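Local atomic coordinates of ATP-citrate lyase beta-subunit (Chlorobium limicola, PDB entry 6HXJ), a protein that probably takes part, as one subunit of ATP-citrate lyase, in the ATP-driven conversion of citrate and CoA to acetyl-CoA, oxaloacetate, ADP and phosphate. Residues Ala116-Ser121 with Thr152-Asp157; Ala289-Asp294 with Lys329-Gly334; His315-Gly320 with Asp393-Ser398; Lys11-Trp16 with Ile187-Leu192. All coordinates share one frame; numbering follows the deposited sequence.

Interaction 1 (Ala116-Ser121 with Thr152-Asp157)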
loop_
_atom_site.group_PDB
_atom_site.type_symbol
_atom_site.label_atom_id
_atom_site.label_comp_id
_atom_site.label_asym_id
_atom_site.label_seq_id
_atom_site.Cartn_x
_atom_site.Cartn_y
_atom_site.Cartn_z
ATOM N N ALA A 116 53.096 -42.306 -9.314
ATOM C CA ALA A 116 54.257 -41.910 -10.084
ATOM C C ALA A 116 55.350 -42.949 -10.037
ATOM O O ALA A 116 55.234 -43.965 -9.355
ATOM C CB ALA A 116 54.746 -40.599 -9.486
ATOM N N GLU A 117 56.401 -42.712 -10.807
ATOM C CA GLU A 117 57.570 -43.569 -10.869
ATOM C C GLU A 117 58.805 -42.697 -10.696
ATOM O O GLU A 117 58.931 -41.673 -11.378
ATOM C CB GLU A 117 57.625 -44.288 -12.208
ATOM C CG GLU A 117 58.519 -45.511 -12.211
ATOM C CD GLU A 117 58.535 -46.283 -13.518
ATOM O OE1 GLU A 117 58.650 -45.649 -14.595
ATOM O OE2 GLU A 117 58.426 -47.530 -13.461
ATOM N N LEU A 118 59.687 -43.078 -9.765
ATOM C CA LEU A 118 60.908 -42.350 -9.513
ATOM C C LEU A 118 62.048 -43.107 -10.141
ATOM O O LEU A 118 62.288 -44.253 -9.784
ATOM C CB LEU A 118 61.106 -42.155 -8.011
ATOM C CG LEU A 118 62.348 -41.393 -7.541
ATOM C CD1 LEU A 118 62.352 -39.934 -7.979
ATOM C CD2 LEU A 118 62.482 -41.478 -6.064
ATOM N N LEU A 119 62.704 -42.494 -11.125
ATOM C CA LEU A 119 63.837 -43.095 -11.819
ATOM C C LEU A 119 65.086 -42.411 -11.288
ATOM O O LEU A 119 65.121 -41.180 -11.187
ATOM C CB LEU A 119 63.706 -42.945 -13.354
ATOM C CG LEU A 119 62.876 -44.018 -14.083
ATOM C CD1 LEU A 119 61.416 -43.865 -13.813
ATOM C CD2 LEU A 119 63.078 -43.942 -15.570
ATOM N N ILE A 120 66.083 -43.208 -10.887
ATOM C CA ILE A 120 67.335 -42.687 -10.350
ATOM C C ILE A 120 68.555 -43.286 -11.066
ATOM O O ILE A 120 68.590 -44.474 -11.358
ATOM C CB ILE A 120 67.397 -42.837 -8.796
ATOM C CG1 ILE A 120 68.506 -41.956 -8.190
ATOM C CG2 ILE A 120 67.496 -44.312 -8.320
ATOM C CD1 ILE A 120 68.402 -41.801 -6.748
ATOM N N SER A 121 69.557 -42.461 -11.333
ATOM C CA SER A 121 70.797 -42.944 -11.941
ATOM C C SER A 121 72.000 -42.233 -11.366
ATOM O O SER A 121 71.929 -41.051 -11.034
ATOM C CB SER A 121 70.775 -42.781 -13.457
ATOM O OG SER A 121 71.799 -43.562 -14.045
ATOM N N THR A 152 66.727 -44.160 0.481
ATOM C CA THR A 152 68.156 -44.397 0.689
ATOM C C THR A 152 68.534 -45.759 0.102
ATOM O O THR A 152 69.512 -45.838 -0.628
ATOM C CB THR A 152 68.635 -44.182 2.137
ATOM O OG1 THR A 152 68.465 -45.347 2.929
ATOM C CG2 THR A 152 68.030 -42.971 2.811
ATOM N N GLU A 153 67.722 -46.802 0.348
ATOM C CA GLU A 153 67.939 -48.140 -0.221
ATOM C C GLU A 153 67.875 -48.059 -1.730
ATOM O O GLU A 153 68.691 -48.687 -2.403
ATOM C CB GLU A 153 66.885 -49.132 0.303
ATOM C CG GLU A 153 66.822 -50.491 -0.376
ATOM C CD GLU A 153 65.421 -51.068 -0.438
ATOM O OE1 GLU A 153 64.606 -50.569 -1.250
ATOM O OE2 GLU A 153 65.136 -52.015 0.332
ATOM N N LEU A 154 66.910 -47.289 -2.263
ATOM C CA LEU A 154 66.783 -47.110 -3.701
ATOM C C LEU A 154 68.082 -46.506 -4.215
ATOM O O LEU A 154 68.654 -47.039 -5.157
ATOM C CB LEU A 154 65.583 -46.255 -4.119
ATOM C CG LEU A 154 65.515 -46.034 -5.649
ATOM C CD1 LEU A 154 65.381 -47.348 -6.419
ATOM C CD2 LEU A 154 64.485 -45.018 -6.050
ATOM N N ALA A 155 68.568 -45.442 -3.569
ATOM C CA ALA A 155 69.835 -44.834 -3.917
ATOM C C ALA A 155 70.933 -45.901 -3.836
ATOM O O ALA A 155 71.695 -46.057 -4.785
ATOM C CB ALA A 155 70.133 -43.692 -2.969
ATOM N N LYS A 156 70.961 -46.685 -2.748
ATOM C CA LYS A 156 71.944 -47.747 -2.547
ATOM C C LYS A 156 71.981 -48.764 -3.686
ATOM O O LYS A 156 73.067 -49.136 -4.123
ATOM C CB LYS A 156 71.731 -48.415 -1.198
ATOM C CG LYS A 156 72.502 -47.682 -0.104
ATOM C CD LYS A 156 72.462 -48.376 1.244
ATOM C CE LYS A 156 73.236 -47.597 2.288
ATOM N NZ LYS A 156 73.556 -48.426 3.493
ATOM N N ASP A 157 70.815 -49.150 -4.205
ATOM C CA ASP A 157 70.680 -50.073 -5.334
ATOM C C ASP A 157 71.342 -49.503 -6.574
ATOM O O ASP A 157 71.877 -50.259 -7.375
ATOM C CB ASP A 157 69.194 -50.304 -5.656
ATOM C CG ASP A 157 68.380 -51.056 -4.602
ATOM O OD1 ASP A 157 68.968 -51.912 -3.886
ATOM O OD2 ASP A 157 67.131 -50.883 -4.575
#
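Leu154 of the helix meets Leu118 and Ile120 of the strand in a small, wholly apolar contact that illustrates how a helix is seated on one face of a β-sheet. The two short segments run at 45° to each other, and their axes approach to 8.7 Å. Leu118 and Ile120 present their side chains to the helix, while Leu119 between them turns to the other face of the sheet.

Leu154 can be followed outward. Its CB bond points toward the strand, and CG continues that line away from the helix because it lies opposite the backbone N (chi1 177°). CG is the first atom to touch: Leu154 CG stands 3.7 Å from Ile120 CG2. The fork then divides the work. CD1 grazes the same Ile120 CG2, whereas Leu154 CD2 lies 3.8 Å from Ile120 CG2 and also reaches Leu118 CD2 at 4.1 Å, so this one methyl bridges both strand residues. Leu154 and Ile120 slide past each other in opposite senses, the methyl branch of the isoleucine lying against the leucine fork. Replacing Leu154 by alanine would remove the fork and would probably leave Ile120 CG2 and Leu118 CD2 without this partner on helix 148-158, opening a gap between helix and sheet.

Leu118 also rests on Cys172 and Ile120 on Val168, both of helix 163-181, which Ala155 touches too, and Leu154 reaches Arg136 and Ile138 of the neighbouring strand 136-141. Helices 148-158 and 163-181 thus share one face of the antiparallel sheet in the ATP-grasp region.

Interaction 2 (Ala289-Asp294 with Lys329-Gly334)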
loop_
_atom_site.group_PDB
_atom_site.type_symbol
_atom_site.label_atom_id
_atom_site.label_comp_id
_atom_site.label_asym_id
_atom_site.label_seq_id
_atom_site.Cartn_x
_atom_site.Cartn_y
_atom_site.Cartn_z
ATOM N N ALA A 289 41.447 -25.531 -36.363
ATOM C CA ALA A 289 40.457 -24.738 -35.651
ATOM C C ALA A 289 39.421 -25.649 -35.059
ATOM O O ALA A 289 38.830 -26.480 -35.755
ATOM C CB ALA A 289 39.803 -23.714 -36.576
ATOM N N GLU A 290 39.197 -25.494 -33.767
ATOM C CA GLU A 290 38.208 -26.248 -33.020
ATOM C C GLU A 290 37.303 -25.247 -32.292
ATOM O O GLU A 290 37.771 -24.221 -31.815
ATOM C CB GLU A 290 38.951 -27.141 -32.013
ATOM C CG GLU A 290 38.091 -27.846 -30.981
ATOM C CD GLU A 290 38.701 -27.904 -29.594
ATOM O OE1 GLU A 290 38.008 -27.499 -28.633
ATOM O OE2 GLU A 290 39.869 -28.341 -29.464
ATOM N N TYR A 291 36.009 -25.545 -32.235
ATOM C CA TYR A 291 34.983 -24.836 -31.451
ATOM C C TYR A 291 33.991 -25.872 -30.833
ATOM O O TYR A 291 33.470 -26.737 -31.540
ATOM C CB TYR A 291 34.301 -23.677 -32.205
ATOM C CG TYR A 291 33.324 -24.088 -33.289
ATOM C CD1 TYR A 291 32.012 -24.447 -32.975
ATOM C CD2 TYR A 291 33.695 -24.078 -34.632
ATOM C CE1 TYR A 291 31.117 -24.860 -33.965
ATOM C CE2 TYR A 291 32.802 -24.469 -35.632
ATOM C CZ TYR A 291 31.516 -24.868 -35.293
ATOM O OH TYR A 291 30.624 -25.248 -36.267
ATOM N N SER A 292 33.844 -25.878 -29.519
ATOM C CA SER A 292 33.016 -26.880 -28.870
ATOM C C SER A 292 32.386 -26.334 -27.594
ATOM O O SER A 292 32.674 -25.214 -27.179
ATOM C CB SER A 292 33.852 -28.131 -28.567
ATOM O OG SER A 292 34.980 -27.838 -27.760
ATOM N N GLY A 293 31.535 -27.141 -26.979
ATOM C CA GLY A 293 30.888 -26.837 -25.711
ATOM C C GLY A 293 29.895 -25.702 -25.779
ATOM O O GLY A 293 29.799 -24.916 -24.829
ATOM N N ASP A 294 29.139 -25.628 -26.906
ATOM C CA ASP A 294 28.140 -24.578 -27.206
ATOM C C ASP A 294 28.747 -23.173 -26.992
ATOM O O ASP A 294 28.382 -22.470 -26.038
ATOM C CB ASP A 294 26.810 -24.790 -26.427
ATOM C CG ASP A 294 25.576 -24.116 -27.037
ATOM O OD1 ASP A 294 25.688 -23.555 -28.175
ATOM O OD2 ASP A 294 24.490 -24.175 -26.399
ATOM N N LYS A 329 22.005 -23.768 -34.982
ATOM C CA LYS A 329 21.458 -22.485 -35.493
ATOM C C LYS A 329 22.236 -21.270 -34.924
ATOM O O LYS A 329 22.640 -20.401 -35.694
ATOM C CB LYS A 329 19.941 -22.402 -35.241
ATOM C CG LYS A 329 19.304 -21.083 -35.642
ATOM C CD LYS A 329 17.831 -21.005 -35.286
ATOM C CE LYS A 329 17.392 -19.555 -35.252
ATOM N NZ LYS A 329 17.561 -18.858 -36.566
ATOM N N ALA A 330 22.516 -21.256 -33.609
ATOM C CA ALA A 330 23.277 -20.177 -32.965
ATOM C C ALA A 330 24.694 -20.107 -33.504
ATOM O O ALA A 330 25.118 -19.070 -33.974
ATOM C CB ALA A 330 23.308 -20.395 -31.466
ATOM N N THR A 331 25.409 -21.225 -33.469
ATOM C CA THR A 331 26.788 -21.295 -33.951
ATOM C C THR A 331 26.894 -21.028 -35.440
ATOM O O THR A 331 27.862 -20.392 -35.849
ATOM C CB THR A 331 27.496 -22.586 -33.551
ATOM O OG1 THR A 331 26.680 -23.706 -33.848
ATOM C CG2 THR A 331 27.935 -22.600 -32.078
ATOM N N PHE A 332 25.918 -21.490 -36.246
ATOM C CA PHE A 332 25.902 -21.230 -37.676
ATOM C C PHE A 332 25.574 -19.796 -37.947
ATOM O O PHE A 332 26.067 -19.297 -38.944
ATOM C CB PHE A 332 24.989 -22.176 -38.469
ATOM C CG PHE A 332 25.691 -23.413 -38.973
ATOM C CD1 PHE A 332 26.850 -23.882 -38.350
ATOM C CD2 PHE A 332 25.214 -24.100 -40.082
ATOM C CE1 PHE A 332 27.522 -25.004 -38.835
ATOM C CE2 PHE A 332 25.876 -25.242 -40.552
ATOM C CZ PHE A 332 27.024 -25.687 -39.923
ATOM N N SER A 333 24.829 -19.091 -37.066
ATOM C CA SER A 333 24.586 -17.657 -37.275
ATOM C C SER A 333 25.888 -16.842 -37.099
ATOM O O SER A 333 26.134 -15.899 -37.864
ATOM C CB SER A 333 23.459 -17.148 -36.375
ATOM O OG SER A 333 23.904 -16.761 -35.081
ATOM N N GLY A 334 26.722 -17.261 -36.143
ATOM C CA GLY A 334 28.021 -16.653 -35.880
ATOM C C GLY A 334 28.954 -16.879 -37.052
ATOM O O GLY A 334 29.673 -15.970 -37.432
#
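Tyr291, near the end of its strand, touches Thr331 and Phe332 on the helix, an example of one aromatic residue serving two neighbours with different parts of its side chain. Ring atom Tyr291 CE1 takes the threonine, approaching Thr331 CB obliquely at 4.3 Å. The phenol end takes the phenylalanine: Tyr291 OH comes 4.0 Å from Phe332 CE1, at the edge of that ring and near its plane, and the two side chains cross at about a right angle.

A second shell positions these groups. The tyrosine CG sits between the backbone N and the carbonyl carbon (chi1 73°), which carries the ring across toward the helix. Leu303 of helix 297-309 packs on Tyr291, and Val300 of the same helix on Thr331, whose OG1 is hydrogen-bonded to Asp327 O. Phe332 rests on Leu366 and Ile369 of helix 362-371. Within the helix, Ala330 O accepts both Ser333 OG, at 2.8 Å, and Gly334 N.

Beyond the strand, in a loop, Gly293 N donates a hydrogen bond to a bound citrate, and the Tyr291 side chain is about 5 Å from it. The contact thus joins the strand end beside the citrate, probably a crystallisation ion yet consistent with the region's citrate-binding family, to helix 328-344. Its chemistry is mainly dispersion, and the phenol oxygen beside the positively polarised C-H rim of Phe332 would add at most a faint electrostatic attraction.

Interaction 3 (His315-Gly320 with Asp393-Ser398); sequences HIIVGG and DLAMKS
His315 and Ala395 bring their CA atoms to 6.7 Å, where strand 315-318 packs against the chain's last helix. The strand is the middle one of five parallel strands in a flavodoxin-like α/β domain, with helices layered on both faces of the sheet; helix 391-397 follows the last strand, 378-382, and folds back to cover this face. The alternation of a strand does the sorting: His315 and Ile317 point toward the helix, while Ile316 and Val318 face helix 328-344 on the other side.

Ala395 is the side chain that fits between them. Its CB lies over one face of the imidazole in a CH-pi contact, 4.3 Å from the ring centroid and 18° off the ring normal, and it also meets Ile317 CD1 at 3.9 Å. The histidine CG is opposite its own carbonyl carbon (chi1 -49°), and the ring is thereby laid against the end of the helix. Trp354 of strand 352-356 meets the ring as well, with the planes at about 50°, and touches both Ala395 and Ile317.

Two backbone oxygens approach the same imidazole from different directions. Ala395 O sits over the ring face, 3.1 Å from His315 NE2, but the angle is too poor for a hydrogen bond. Ser398 O, from the final residue of the chain, lies at the ring's edge and in its plane, 3.4 Å from His315 CE1.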
loop_
_atom_site.group_PDB
_atom_site.type_symbol
_atom_site.label_atom_id
_atom_site.label_comp_id
_atom_site.label_asym_id
_atom_site.label_seq_id
_atom_site.Cartn_x
_atom_site.Cartn_y
_atom_site.Cartn_z
ATOM N N HIS A 315 39.636 -23.861 -50.253
ATOM C CA HIS A 315 38.369 -24.406 -49.726
ATOM C C HIS A 315 38.262 -24.096 -48.252
ATOM O O HIS A 315 39.286 -23.955 -47.584
ATOM C CB HIS A 315 38.293 -25.951 -49.910
ATOM C CG HIS A 315 38.640 -26.409 -51.289
ATOM N ND1 HIS A 315 37.710 -26.366 -52.315
ATOM C CD2 HIS A 315 39.832 -26.815 -51.791
ATOM C CE1 HIS A 315 38.351 -26.785 -53.397
ATOM N NE2 HIS A 315 39.629 -27.067 -53.132
ATOM N N ILE A 316 37.028 -24.039 -47.731
ATOM C CA ILE A 316 36.764 -23.909 -46.286
ATOM C C ILE A 316 35.969 -25.167 -45.890
ATOM O O ILE A 316 34.965 -25.478 -46.539
ATOM C CB ILE A 316 36.015 -22.603 -45.825
ATOM C CG1 ILE A 316 36.665 -21.293 -46.346
ATOM C CG2 ILE A 316 35.846 -22.551 -44.275
ATOM C CD1 ILE A 316 35.751 -20.089 -46.272
ATOM N N ILE A 317 36.454 -25.903 -44.856
ATOM C CA ILE A 317 35.777 -27.090 -44.362
ATOM C C ILE A 317 35.075 -26.744 -43.065
ATOM O O ILE A 317 35.706 -26.636 -42.010
ATOM C CB ILE A 317 36.682 -28.364 -44.260
ATOM C CG1 ILE A 317 37.446 -28.685 -45.574
ATOM C CG2 ILE A 317 35.900 -29.590 -43.768
ATOM C CD1 ILE A 317 36.641 -28.863 -46.855
ATOM N N VAL A 318 33.755 -26.537 -43.171
ATOM C CA VAL A 318 32.879 -26.220 -42.051
ATOM C C VAL A 318 32.226 -27.549 -41.695
ATOM O O VAL A 318 31.098 -27.834 -42.108
ATOM C CB VAL A 318 31.856 -25.087 -42.394
ATOM C CG1 VAL A 318 31.056 -24.676 -41.165
ATOM C CG2 VAL A 318 32.556 -23.871 -42.988
ATOM N N GLY A 319 32.984 -28.401 -41.018
ATOM C CA GLY A 319 32.531 -29.733 -40.645
ATOM C C GLY A 319 32.301 -29.954 -39.170
ATOM O O GLY A 319 32.489 -29.066 -38.332
ATOM N N GLY A 320 31.914 -31.165 -38.865
ATOM C CA GLY A 320 31.690 -31.591 -37.506
ATOM C C GLY A 320 30.835 -32.825 -37.484
ATOM O O GLY A 320 30.284 -33.255 -38.508
ATOM N N ASP A 393 36.924 -35.147 -49.584
ATOM C CA ASP A 393 37.120 -35.790 -50.892
ATOM C C ASP A 393 36.559 -34.902 -51.994
ATOM O O ASP A 393 37.265 -34.586 -52.958
ATOM C CB ASP A 393 36.464 -37.187 -50.932
ATOM C CG ASP A 393 36.837 -38.181 -49.817
ATOM O OD1 ASP A 393 37.716 -37.850 -48.978
ATOM O OD2 ASP A 393 36.239 -39.289 -49.778
ATOM N N LEU A 394 35.312 -34.443 -51.795
ATOM C CA LEU A 394 34.580 -33.560 -52.694
ATOM C C LEU A 394 35.343 -32.256 -52.933
ATOM O O LEU A 394 35.312 -31.712 -54.044
ATOM C CB LEU A 394 33.192 -33.281 -52.115
ATOM C CG LEU A 394 32.089 -34.236 -52.568
ATOM C CD1 LEU A 394 32.266 -35.651 -52.020
ATOM C CD2 LEU A 394 30.760 -33.722 -52.158
ATOM N N ALA A 395 36.067 -31.792 -51.891
ATOM C CA ALA A 395 36.881 -30.587 -51.915
ATOM C C ALA A 395 38.195 -30.832 -52.667
ATOM O O ALA A 395 38.610 -29.969 -53.444
ATOM C CB ALA A 395 37.157 -30.118 -50.501
ATOM N N MET A 396 38.837 -32.016 -52.457
ATOM C CA MET A 396 40.086 -32.423 -53.118
ATOM C C MET A 396 39.878 -32.579 -54.624
ATOM O O MET A 396 40.748 -32.207 -55.412
ATOM C CB MET A 396 40.605 -33.752 -52.544
ATOM C CG MET A 396 41.246 -33.653 -51.157
ATOM S SD MET A 396 42.578 -32.438 -50.895
ATOM C CE MET A 396 43.767 -32.920 -52.219
ATOM N N LYS A 397 38.714 -33.119 -55.012
ATOM C CA LYS A 397 38.346 -33.339 -56.405
ATOM C C LYS A 397 38.157 -32.018 -57.166
ATOM O O LYS A 397 38.489 -31.960 -58.347
ATOM C CB LYS A 397 37.116 -34.258 -56.502
ATOM C CG LYS A 397 37.382 -35.694 -56.040
ATOM C CD LYS A 397 36.082 -36.483 -55.915
ATOM C CE LYS A 397 36.290 -37.852 -55.303
ATOM N NZ LYS A 397 35.019 -38.612 -55.201
ATOM N N SER A 398 37.720 -30.941 -56.486
ATOM C CA SER A 398 37.541 -29.610 -57.081
ATOM C C SER A 398 38.898 -28.879 -57.209
ATOM O O SER A 398 39.152 -27.844 -56.574
ATOM C CB SER A 398 36.542 -28.794 -56.262
ATOM O OG SER A 398 36.206 -27.584 -56.919
#

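Interaction 4 (Lys11-Trp16 with Ile187-Leu192); sequences KLFNKW and IEINPL
The helix that lays Phe13 against Ile187 and Ile189 is gripped at Lys15 NZ, which forms salt bridges to Asp220 OD2 and Glu182 OE2; the latter oxygen also accepts a hydrogen bond from Trp16 NE1. These charges lie to one side, and the contact itself is carried by hydrocarbon alone.

Phe13 reaches from the helix with its ring swung alongside its backbone N (chi1 -78°), and its far end spans the methyl groups of two isoleucines that stand two residues apart on the strand. Ile187 offers CG2, which comes to the ring's edge near its plane, 3.5 Å from Phe13 CZ. Ile189 brings CD1 obliquely to 3.7 Å from Phe13 CE2, and its CG1 follows at 3.9 Å from the same CE2. Were Phe13 an alanine, Ile187 CG2 and Ile189 CD1 would probably lose the aromatic ring they rest against.

Leu175 of helix 163-181 touches both isoleucines, and Ala206 of strand 200-210 meets the phenylalanine, so the ring belongs to the core of the ATP-grasp region. With no directional bond between the partners, the attachment between these side chains probably rests on shape fit and exclusion of water.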
loop_
_atom_site.group_PDB
_atom_site.type_symbol
_atom_site.label_atom_id
_atom_site.label_comp_id
_atom_site.label_asym_id
_atom_site.label_seq_id
_atom_site.Cartn_x
_atom_site.Cartn_y
_atom_site.Cartn_z
ATOM N N LYS A 11 61.690 -22.109 -8.524
ATOM C CA LYS A 11 60.959 -21.516 -7.415
ATOM C C LYS A 11 60.264 -22.595 -6.579
ATOM O O LYS A 11 60.333 -22.547 -5.350
ATOM C CB LYS A 11 59.962 -20.468 -7.935
ATOM C CG LYS A 11 58.970 -19.983 -6.889
ATOM C CD LYS A 11 58.325 -18.663 -7.260
ATOM C CE LYS A 11 56.910 -18.584 -6.730
ATOM N NZ LYS A 11 56.501 -17.179 -6.463
ATOM N N LEU A 12 59.628 -23.580 -7.247
ATOM C CA LEU A 12 58.924 -24.683 -6.577
ATOM C C LEU A 12 59.889 -25.621 -5.944
ATOM O O LEU A 12 59.592 -26.200 -4.913
ATOM C CB LEU A 12 58.048 -25.431 -7.557
ATOM C CG LEU A 12 57.118 -24.537 -8.355
ATOM C CD1 LEU A 12 55.984 -25.334 -8.922
ATOM C CD2 LEU A 12 56.568 -23.396 -7.492
ATOM N N PHE A 13 61.047 -25.788 -6.556
ATOM C CA PHE A 13 62.079 -26.620 -5.973
ATOM C C PHE A 13 62.461 -25.983 -4.673
ATOM O O PHE A 13 62.382 -26.633 -3.639
ATOM C CB PHE A 13 63.287 -26.677 -6.882
ATOM C CG PHE A 13 63.120 -27.608 -8.037
ATOM C CD1 PHE A 13 61.939 -28.310 -8.216
ATOM C CD2 PHE A 13 64.147 -27.798 -8.944
ATOM C CE1 PHE A 13 61.781 -29.174 -9.296
ATOM C CE2 PHE A 13 63.998 -28.673 -10.011
ATOM C CZ PHE A 13 62.817 -29.354 -10.186
ATOM N N ASN A 14 62.801 -24.687 -4.722
ATOM C CA ASN A 14 63.153 -23.864 -3.583
ATOM C C ASN A 14 62.133 -24.025 -2.480
ATOM O O ASN A 14 62.493 -24.328 -1.350
ATOM C CB ASN A 14 63.194 -22.431 -4.031
ATOM C CG ASN A 14 64.415 -21.721 -3.614
ATOM O OD1 ASN A 14 65.537 -22.199 -3.774
ATOM N ND2 ASN A 14 64.201 -20.618 -2.924
ATOM N N LYS A 15 60.856 -23.874 -2.825
ATOM C CA LYS A 15 59.737 -24.024 -1.907
ATOM C C LYS A 15 59.792 -25.353 -1.127
ATOM O O LYS A 15 59.596 -25.361 0.084
ATOM C CB LYS A 15 58.431 -23.900 -2.700
ATOM C CG LYS A 15 57.193 -24.230 -1.916
ATOM C CD LYS A 15 55.977 -23.644 -2.580
ATOM C CE LYS A 15 54.766 -24.451 -2.230
ATOM N NZ LYS A 15 53.544 -23.926 -2.893
ATOM N N TRP A 16 60.067 -26.463 -1.816
ATOM C CA TRP A 16 60.107 -27.773 -1.168
ATOM C C TRP A 16 61.527 -28.170 -0.768
ATOM O O TRP A 16 61.805 -29.352 -0.556
ATOM C CB TRP A 16 59.400 -28.832 -2.046
ATOM C CG TRP A 16 57.946 -28.526 -2.192
ATOM C CD1 TRP A 16 57.366 -27.741 -3.143
ATOM C CD2 TRP A 16 56.922 -28.817 -1.231
ATOM N NE1 TRP A 16 56.023 -27.589 -2.877
ATOM C CE2 TRP A 16 55.732 -28.213 -1.690
ATOM C CE3 TRP A 16 56.899 -29.520 -0.015
ATOM C CZ2 TRP A 16 54.540 -28.283 -0.970
ATOM C CZ3 TRP A 16 55.723 -29.585 0.695
ATOM C CH2 TRP A 16 54.560 -28.976 0.219
ATOM N N ILE A 187 58.684 -34.264 -13.364
ATOM C CA ILE A 187 59.825 -33.423 -12.968
ATOM C C ILE A 187 61.090 -34.199 -13.336
ATOM O O ILE A 187 61.244 -35.326 -12.871
ATOM C CB ILE A 187 59.794 -33.110 -11.445
ATOM C CG1 ILE A 187 58.462 -32.430 -10.995
ATOM C CG2 ILE A 187 61.033 -32.290 -11.042
ATOM C CD1 ILE A 187 58.127 -32.499 -9.497
ATOM N N GLU A 188 61.977 -33.610 -14.158
ATOM C CA GLU A 188 63.196 -34.249 -14.629
ATOM C C GLU A 188 64.393 -33.362 -14.316
ATOM O O GLU A 188 64.432 -32.203 -14.731
ATOM C CB GLU A 188 63.106 -34.578 -16.132
ATOM C CG GLU A 188 64.111 -35.629 -16.576
ATOM C CD GLU A 188 64.895 -35.346 -17.844
ATOM O OE1 GLU A 188 65.479 -34.242 -17.959
ATOM O OE2 GLU A 188 64.976 -36.257 -18.700
ATOM N N ILE A 189 65.331 -33.881 -13.521
ATOM C CA ILE A 189 66.557 -33.194 -13.126
ATOM C C ILE A 189 67.766 -33.965 -13.678
ATOM O O ILE A 189 68.032 -35.097 -13.268
ATOM C CB ILE A 189 66.646 -32.969 -11.593
ATOM C CG1 ILE A 189 65.443 -32.150 -11.061
ATOM C CG2 ILE A 189 67.991 -32.314 -11.233
ATOM C CD1 ILE A 189 65.285 -32.126 -9.566
ATOM N N ASN A 190 68.450 -33.370 -14.645
ATOM C CA ASN A 190 69.607 -33.978 -15.265
ATOM C C ASN A 190 70.493 -32.870 -15.768
ATOM O O ASN A 190 70.155 -32.230 -16.764
ATOM C CB ASN A 190 69.231 -34.952 -16.399
ATOM C CG ASN A 190 70.394 -35.778 -16.886
ATOM O OD1 ASN A 190 71.117 -36.423 -16.105
ATOM N ND2 ASN A 190 70.588 -35.784 -18.194
ATOM N N PRO A 191 71.592 -32.577 -15.048
ATOM C CA PRO A 191 72.077 -33.301 -13.871
ATOM C C PRO A 191 71.730 -32.724 -12.513
ATOM O O PRO A 191 71.500 -31.520 -12.355
ATOM C CB PRO A 191 73.595 -33.278 -14.074
ATOM C CG PRO A 191 73.868 -31.963 -14.780
ATOM C CD PRO A 191 72.566 -31.554 -15.477
ATOM N N LEU A 192 71.720 -33.621 -11.530
ATOM C CA LEU A 192 71.641 -33.307 -10.114
ATOM C C LEU A 192 73.131 -33.456 -9.725
ATOM O O LEU A 192 73.679 -34.569 -9.677
ATOM C CB LEU A 192 70.721 -34.280 -9.326
ATOM C CG LEU A 192 70.795 -34.144 -7.781
ATOM C CD1 LEU A 192 70.092 -32.890 -7.288
ATOM C CD2 LEU A 192 70.322 -35.397 -7.070
#

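Overall arrangement
The four contacts form two pairs, one on each side of the chain's centre. Interactions 1 and 4 share the antiparallel sheet of the ATP-grasp region; their centres are 16 Å apart and their nearest atoms about 7 Å. Interactions 2 and 3 share the mixed sheet of the citrate-binding region, with centres 18 Å apart, and touch where Phe332 CE1 lies 4.2 Å from Val318 CG1. Between the pairs nothing meets: interactions 1 and 2 have centres 50 Å apart. Interaction 2 lies near the citrate, about 5 Å from the Tyr291 side chain, while coenzyme A is about 13 Å from the Thr331 side chain; the Ile317 side chain of interaction 3 is about 14 Å from the citrate.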